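Long-range contacts in arylesterase (Sulfolobus solfataricus, PDB 5L2P), which hydrolyses aromatic esters, p-nitrophenyl fatty-acid esters and organophosphates such as paraoxon, as a serine esterase of the GDXG lipolytic family: residues S102-C107 / V293-G298; V183-L188 / R254-A259. All coordinates share one frame; numbering follows the deposited sequence.

Interaction 1: residues S102-C107 / V293-G298; sequences SNSCEC and VTVMIG
Two helices of the alpha/beta-hydrolase fold, 95-105 and 287-305, meet here where the first of them ends, and no hydrogen bond crosses between the two segments. The backbones come closest at G298, where the CA atoms of C105 and G298 are 4.4 Å apart. CA of G298 lies 3.8 Å from CB of S104 and 3.7 Å from SG of C105, so two successive residues of the helix end close over the bare CA of G298. A side chain at this position would probably obstruct the approach, since a CB modelled on G298 would run into S104 CB. Both G298 and C105 are buried, and L301, one turn further along helix 287-305, also touches the cysteine.

Toward V295 the contact thins: CB of S104 belongs to the tight part, and its hydroxyl alone reaches out to the valine. That hydroxyl is turned beside its own backbone N (chi1 -64°), where it bonds to the carbonyl O of I100 within its helix, and it meets V295 by van der Waals contact alone, OG standing 3.6 Å from CG2. V295 also packs on A299 of a second subunit, so this margin adjoins another copy of the protein. Beyond C105 the chain leaves the helix at E106, which has positive phi (60°); its carboxylate forms a salt bridge with K302, a further tie to helix 287-305. The departing chain is fastened back on S102: C107 N bonds to S102 O at 3.3 Å, and S102 OG reaches C107 O at 3.0 Å, in the plane of that carbonyl.

Interaction 2: residues V183-L188 / R254-A259; sequences VPFVYL and RDQGEA
Q256 projects from helix 254-266 toward the loop 183-188 and carries most of this buried contact. Its CB rests against CG2 of V186 at 3.7 Å. CG takes the crowded position between backbone N and carbonyl carbon (chi1 67°), packing on the same methyl and lying 4.1 Å from P184 O; from there the chain runs extended to the amide. CD and NE2 lie by Y187 O, NE2 at 3.8 Å, and OE1 is also close to this oxygen, without a bond. OE1 is gripped by two successive backbone N-H groups. V186 N bonds to it at 2.9 Å, nearly straight (161°) and on a lone pair, whereas Y187 N, 3.2 Å away, comes from above the amide plane. In the alpha/beta-hydrolase fold this loop leaves the C-terminal end of strand 178-182 and borders the active site: the F185 side chain is about 6 Å from that of S156, the probable nucleophile. OE1 also sits over one face of the F185 ring. An alanine in place of Q256 would remove the shared acceptor of V186 N and Y187 N, and this part of the loop would probably be held less firmly. Nearer the helix, P184 lays CG against G257 CA at 4.2 Å.

How the interactions relate
Interaction 2 is nested along the chain inside the long loop closed by interaction 1, so the order is 102-107, 183-188, 254-259, 293-298. Their centres lie 23 Å apart and their nearest atoms about 8 Å, without touching. Helices 95-105 and 287-305 lie on one face of the mixed sheet and helix 254-266 on the other, while loop 183-188 leaves the end of strand 178-182. I297 of helix 287-305 packs on V180 and V182 of this strand. Interaction 1 is thus helix packing away from the probable catalytic triad, whereas interaction 2 flanks it. In the assembly, the first adjoins the second subunit and the second mainly the third.

Interaction 1: residues S102-C107 / V293-G298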
ATOM      1  N   SER A 102      21.435  26.169  -7.039  1.00 51.90           N
ATOM      2  CA  SER A 102      22.091  27.433  -6.700  1.00 53.16           C
ATOM      3  C   SER A 102      21.193  28.643  -6.981  1.00 53.12           C
ATOM      4  O   SER A 102      21.082  29.540  -6.167  1.00 54.67           O
ATOM      5  CB  SER A 102      23.410  27.556  -7.494  1.00 54.49           C
ATOM      6  OG  SER A 102      24.133  28.734  -7.147  1.00 58.64           O
ATOM      7  N   ASN A 103      20.572  28.664  -8.151  1.00 53.29           N
ATOM      8  CA  ASN A 103      19.725  29.785  -8.549  1.00 54.20           C
ATOM      9  C   ASN A 103      18.460  29.862  -7.722  1.00 55.25           C
ATOM     10  O   ASN A 103      18.005  30.940  -7.403  1.00 52.52           O
ATOM     11  CB  ASN A 103      19.377  29.685 -10.033  1.00 54.99           C
ATOM     12  CG  ASN A 103      20.574  29.981 -10.941  1.00 56.43           C
ATOM     13  OD1 ASN A 103      21.516  30.647 -10.541  1.00 55.67           O
ATOM     14  ND2 ASN A 103      20.525  29.491 -12.175  1.00 57.72           N
ATOM     15  N   SER A 104      17.897  28.701  -7.376  1.00 59.32           N
ATOM     16  CA  SER A 104      16.670  28.623  -6.583  1.00 58.99           C
ATOM     17  C   SER A 104      16.945  29.017  -5.139  1.00 62.36           C
ATOM     18  O   SER A 104      16.180  29.758  -4.538  1.00 60.33           O
ATOM     19  CB  SER A 104      16.132  27.213  -6.579  1.00 60.35           C
ATOM     20  OG  SER A 104      15.753  26.814  -7.869  1.00 65.24           O
ATOM     21  N   CYS A 105      18.036  28.491  -4.584  1.00 64.98           N
ATOM     22  CA  CYS A 105      18.490  28.864  -3.242  1.00 66.12           C
ATOM     23  C   CYS A 105      18.970  30.305  -3.164  1.00 64.46           C
ATOM     24  O   CYS A 105      18.916  30.916  -2.095  1.00 64.36           O
ATOM     25  CB  CYS A 105      19.658  27.977  -2.809  1.00 68.32           C
ATOM     26  SG  CYS A 105      19.170  26.283  -2.474  1.00 79.03           S
ATOM     27  N   GLU A 106      19.486  30.816  -4.286  1.00 61.09           N
ATOM     28  CA  GLU A 106      20.125  32.122  -4.369  1.00 58.61           C
ATOM     29  C   GLU A 106      21.316  32.172  -3.432  1.00 57.54           C
ATOM     30  O   GLU A 106      21.531  33.153  -2.683  1.00 58.05           O
ATOM     31  CB  GLU A 106      19.118  33.241  -4.093  1.00 60.64           C
ATOM     32  CG  GLU A 106      18.036  33.309  -5.158  1.00 62.66           C
ATOM     33  CD  GLU A 106      16.908  34.267  -4.808  1.00 65.05           C
ATOM     34  OE1 GLU A 106      17.176  35.292  -4.124  1.00 64.12           O
ATOM     35  OE2 GLU A 106      15.752  33.966  -5.212  1.00 65.19           O
ATOM     36  N   CYS A 107      22.089  31.085  -3.472  1.00 54.17           N
ATOM     37  CA  CYS A 107      23.242  30.946  -2.617  1.00 53.87           C
ATOM     38  C   CYS A 107      24.285  30.078  -3.267  1.00 52.62           C
ATOM     39  O   CYS A 107      24.052  29.448  -4.269  1.00 51.89           O
ATOM     40  CB  CYS A 107      22.824  30.342  -1.274  1.00 55.36           C
ATOM     41  SG  CYS A 107      22.637  28.543  -1.300  1.00 53.74           S
ATOM     42  N   VAL A 293      11.269  19.571  -8.678  1.00 40.54           N
ATOM     43  CA  VAL A 293      11.721  19.115  -7.353  1.00 40.58           C
ATOM     44  C   VAL A 293      12.863  19.951  -6.834  1.00 42.68           C
ATOM     45  O   VAL A 293      12.868  20.331  -5.643  1.00 44.73           O
ATOM     46  CB  VAL A 293      12.062  17.603  -7.356  1.00 39.43           C
ATOM     47  CG1 VAL A 293      12.733  17.150  -6.076  1.00 38.77           C
ATOM     48  CG2 VAL A 293      10.804  16.770  -7.582  1.00 38.63           C
ATOM     49  N   THR A 294      13.854  20.226  -7.709  1.00 45.09           N
ATOM     50  CA  THR A 294      15.047  21.041  -7.327  1.00 44.56           C
ATOM     51  C   THR A 294      14.639  22.468  -6.938  1.00 45.22           C
ATOM     52  O   THR A 294      15.170  23.033  -5.991  1.00 43.43           O
ATOM     53  CB  THR A 294      16.106  21.098  -8.457  1.00 44.97           C
ATOM     54  OG1 THR A 294      16.327  19.780  -8.955  1.00 47.21           O
ATOM     55  CG2 THR A 294      17.408  21.601  -7.942  1.00 44.52           C
ATOM     56  N   VAL A 295      13.706  23.037  -7.701  1.00 47.32           N
ATOM     57  CA  VAL A 295      13.195  24.379  -7.411  1.00 49.73           C
ATOM     58  C   VAL A 295      12.419  24.438  -6.082  1.00 49.22           C
ATOM     59  O   VAL A 295      12.585  25.391  -5.318  1.00 47.10           O
ATOM     60  CB  VAL A 295      12.305  24.885  -8.572  1.00 49.78           C
ATOM     61  CG1 VAL A 295      11.466  26.083  -8.192  1.00 50.15           C
ATOM     62  CG2 VAL A 295      13.174  25.255  -9.749  1.00 50.75           C
ATOM     63  N   MET A 296      11.587  23.429  -5.839  1.00 50.74           N
ATOM     64  CA  MET A 296      10.867  23.320  -4.532  1.00 53.94           C
ATOM     65  C   MET A 296      11.840  23.270  -3.344  1.00 51.04           C
ATOM     66  O   MET A 296      11.683  23.982  -2.332  1.00 49.00           O
ATOM     67  CB  MET A 296       9.969  22.071  -4.492  1.00 54.70           C
ATOM     68  CG  MET A 296       8.778  22.190  -5.400  1.00 60.19           C
ATOM     69  SD  MET A 296       7.555  20.895  -5.221  1.00 70.51           S
ATOM     70  CE  MET A 296       8.476  19.493  -5.770  1.00 65.93           C
ATOM     71  N   ILE A 297      12.845  22.407  -3.479  1.00 49.99           N
ATOM     72  CA  ILE A 297      13.837  22.249  -2.442  1.00 50.24           C
ATOM     73  C   ILE A 297      14.561  23.557  -2.216  1.00 51.04           C
ATOM     74  O   ILE A 297      14.807  23.919  -1.075  1.00 53.04           O
ATOM     75  CB  ILE A 297      14.814  21.127  -2.791  1.00 52.29           C
ATOM     76  CG1 ILE A 297      14.138  19.755  -2.618  1.00 52.29           C
ATOM     77  CG2 ILE A 297      16.083  21.204  -1.952  1.00 54.76           C
ATOM     78  CD1 ILE A 297      14.912  18.588  -3.252  1.00 53.19           C
ATOM     79  N   GLY A 298      14.944  24.244  -3.300  1.00 53.30           N
ATOM     80  CA  GLY A 298      15.632  25.535  -3.211  1.00 52.58           C
ATOM     81  C   GLY A 298      14.827  26.594  -2.471  1.00 52.37           C
ATOM     82  O   GLY A 298      15.368  27.340  -1.659  1.00 53.26           O
TER

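Interaction 2: residues V183-L188 / R254-A259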
ATOM      1  N   VAL A 183      15.724  10.657  -2.844  1.00 50.14           N
ATOM      2  CA  VAL A 183      15.719   9.235  -3.141  1.00 50.08           C
ATOM      3  C   VAL A 183      16.927   8.456  -2.568  1.00 48.37           C
ATOM      4  O   VAL A 183      17.507   7.626  -3.247  1.00 49.04           O
ATOM      5  CB  VAL A 183      15.519   8.983  -4.650  1.00 53.63           C
ATOM      6  CG1 VAL A 183      14.145   9.544  -5.081  1.00 55.28           C
ATOM      7  CG2 VAL A 183      16.672   9.590  -5.482  1.00 52.59           C
ATOM      8  N   PRO A 184      17.212   8.635  -1.286  1.00 47.23           N
ATOM      9  CA  PRO A 184      18.362   8.008  -0.691  1.00 47.80           C
ATOM     10  C   PRO A 184      18.339   6.487  -0.517  1.00 48.29           C
ATOM     11  O   PRO A 184      17.271   5.870  -0.334  1.00 52.51           O
ATOM     12  CB  PRO A 184      18.357   8.616   0.738  1.00 51.58           C
ATOM     13  CG  PRO A 184      16.916   8.778   1.057  1.00 49.92           C
ATOM     14  CD  PRO A 184      16.276   9.168  -0.252  1.00 50.53           C
ATOM     15  N   PHE A 185      19.536   5.907  -0.518  1.00 45.99           N
ATOM     16  CA  PHE A 185      19.777   4.572   0.046  1.00 43.72           C
ATOM     17  C   PHE A 185      20.166   4.725   1.514  1.00 44.70           C
ATOM     18  O   PHE A 185      21.147   5.396   1.835  1.00 42.63           O
ATOM     19  CB  PHE A 185      20.897   3.864  -0.726  1.00 41.91           C
ATOM     20  CG  PHE A 185      21.266   2.523  -0.178  1.00 39.73           C
ATOM     21  CD1 PHE A 185      22.116   2.404   0.929  1.00 39.55           C
ATOM     22  CD2 PHE A 185      20.768   1.362  -0.748  1.00 38.30           C
ATOM     23  CE1 PHE A 185      22.469   1.147   1.437  1.00 37.33           C
ATOM     24  CE2 PHE A 185      21.116   0.117  -0.222  1.00 37.45           C
ATOM     25  CZ  PHE A 185      21.966   0.022   0.867  1.00 36.67           C
ATOM     26  N   VAL A 186      19.417   4.069   2.405  1.00 45.14           N
ATOM     27  CA  VAL A 186      19.687   4.139   3.855  1.00 45.24           C
ATOM     28  C   VAL A 186      19.756   2.788   4.555  1.00 47.34           C
ATOM     29  O   VAL A 186      20.052   2.731   5.746  1.00 52.04           O
ATOM     30  CB  VAL A 186      18.631   4.982   4.578  1.00 44.95           C
ATOM     31  CG1 VAL A 186      18.752   6.428   4.168  1.00 45.43           C
ATOM     32  CG2 VAL A 186      17.203   4.489   4.325  1.00 43.82           C
ATOM     33  N   TYR A 187      19.514   1.701   3.832  1.00 47.38           N
ATOM     34  CA  TYR A 187      19.394   0.382   4.450  1.00 47.52           C
ATOM     35  C   TYR A 187      19.388  -0.737   3.400  1.00 46.74           C
ATOM     36  O   TYR A 187      18.999  -0.515   2.246  1.00 46.92           O
ATOM     37  CB  TYR A 187      18.058   0.311   5.259  1.00 48.01           C
ATOM     38  CG  TYR A 187      17.929  -0.932   6.115  1.00 48.60           C
ATOM     39  CD1 TYR A 187      18.841  -1.179   7.140  1.00 49.10           C
ATOM     40  CD2 TYR A 187      16.921  -1.872   5.895  1.00 50.26           C
ATOM     41  CE1 TYR A 187      18.776  -2.331   7.902  1.00 50.84           C
ATOM     42  CE2 TYR A 187      16.802  -3.009   6.711  1.00 50.40           C
ATOM     43  CZ  TYR A 187      17.746  -3.232   7.713  1.00 52.05           C
ATOM     44  OH  TYR A 187      17.733  -4.355   8.539  1.00 53.16           O
ATOM     45  N   LEU A 188      19.800  -1.933   3.798  1.00 46.38           N
ATOM     46  CA  LEU A 188      19.631  -3.120   2.967  1.00 46.51           C
ATOM     47  C   LEU A 188      18.211  -3.638   3.123  1.00 47.79           C
ATOM     48  O   LEU A 188      17.931  -4.565   3.876  1.00 49.30           O
ATOM     49  CB  LEU A 188      20.632  -4.222   3.347  1.00 48.47           C
ATOM     50  CG  LEU A 188      20.755  -5.354   2.323  1.00 50.69           C
ATOM     51  CD1 LEU A 188      21.575  -4.906   1.096  1.00 49.27           C
ATOM     52  CD2 LEU A 188      21.398  -6.548   2.998  1.00 53.22           C
ATOM     53  N   ARG A 254      11.966   3.623  -2.353  1.00 40.74           N
ATOM     54  CA  ARG A 254      10.919   4.494  -1.800  1.00 40.05           C
ATOM     55  C   ARG A 254      10.650   4.256  -0.328  1.00 41.03           C
ATOM     56  O   ARG A 254      10.651   5.185   0.463  1.00 42.57           O
ATOM     57  CB  ARG A 254       9.632   4.318  -2.587  1.00 38.96           C
ATOM     58  CG  ARG A 254       8.451   5.202  -2.172  1.00 37.61           C
ATOM     59  CD  ARG A 254       7.142   4.708  -2.803  1.00 38.37           C
ATOM     60  NE  ARG A 254       6.685   3.474  -2.167  1.00 38.93           N
ATOM     61  CZ  ARG A 254       5.790   2.645  -2.660  1.00 40.41           C
ATOM     62  NH1 ARG A 254       5.229   2.880  -3.827  1.00 42.41           N
ATOM     63  NH2 ARG A 254       5.449   1.563  -1.958  1.00 41.25           N
ATOM     64  N   ASP A 255      10.409   3.005   0.046  1.00 42.74           N
ATOM     65  CA  ASP A 255       9.939   2.709   1.419  1.00 40.67           C
ATOM     66  C   ASP A 255      11.005   2.935   2.484  1.00 44.56           C
ATOM     67  O   ASP A 255      10.694   3.460   3.567  1.00 52.80           O
ATOM     68  CB  ASP A 255       9.338   1.304   1.502  1.00 40.53           C
ATOM     69  CG  ASP A 255       7.975   1.210   0.741  1.00 40.40           C
ATOM     70  OD1 ASP A 255       7.346   2.275   0.533  1.00 38.82           O
ATOM     71  OD2 ASP A 255       7.554   0.105   0.341  1.00 40.67           O
ATOM     72  N   GLN A 256      12.265   2.613   2.202  1.00 45.09           N
ATOM     73  CA  GLN A 256      13.368   2.891   3.142  1.00 44.84           C
ATOM     74  C   GLN A 256      13.585   4.377   3.360  1.00 46.21           C
ATOM     75  O   GLN A 256      13.858   4.797   4.490  1.00 47.64           O
ATOM     76  CB  GLN A 256      14.697   2.230   2.717  1.00 44.72           C
ATOM     77  CG  GLN A 256      15.333   2.748   1.458  1.00 43.83           C
ATOM     78  CD  GLN A 256      16.453   1.833   0.979  1.00 45.17           C
ATOM     79  OE1 GLN A 256      17.652   2.064   1.239  1.00 45.88           O
ATOM     80  NE2 GLN A 256      16.072   0.782   0.277  1.00 45.87           N
ATOM     81  N   GLY A 257      13.475   5.184   2.298  1.00 44.22           N
ATOM     82  CA  GLY A 257      13.537   6.637   2.434  1.00 43.16           C
ATOM     83  C   GLY A 257      12.410   7.188   3.317  1.00 42.36           C
ATOM     84  O   GLY A 257      12.636   8.005   4.176  1.00 43.01           O
ATOM     85  N   GLU A 258      11.186   6.768   3.076  1.00 41.42           N
ATOM     86  CA  GLU A 258      10.048   7.197   3.902  1.00 42.80           C
ATOM     87  C   GLU A 258      10.164   6.714   5.357  1.00 40.87           C
ATOM     88  O   GLU A 258       9.852   7.446   6.249  1.00 39.53           O
ATOM     89  CB  GLU A 258       8.728   6.771   3.262  1.00 44.29           C
ATOM     90  CG  GLU A 258       8.464   7.544   1.951  1.00 46.70           C
ATOM     91  CD  GLU A 258       7.200   7.114   1.218  1.00 50.51           C
ATOM     92  OE1 GLU A 258       6.643   6.017   1.492  1.00 50.74           O
ATOM     93  OE2 GLU A 258       6.750   7.873   0.349  1.00 53.37           O
ATOM     94  N   ALA A 259      10.730   5.528   5.555  1.00 40.54           N
ATOM     95  CA  ALA A 259      11.104   5.041   6.876  1.00 41.24           C
ATOM     96  C   ALA A 259      12.114   5.893   7.616  1.00 45.12           C
ATOM     97  O   ALA A 259      11.988   6.120   8.812  1.00 51.54           O
ATOM     98  CB  ALA A 259      11.649   3.636   6.752  1.00 42.32           C
TER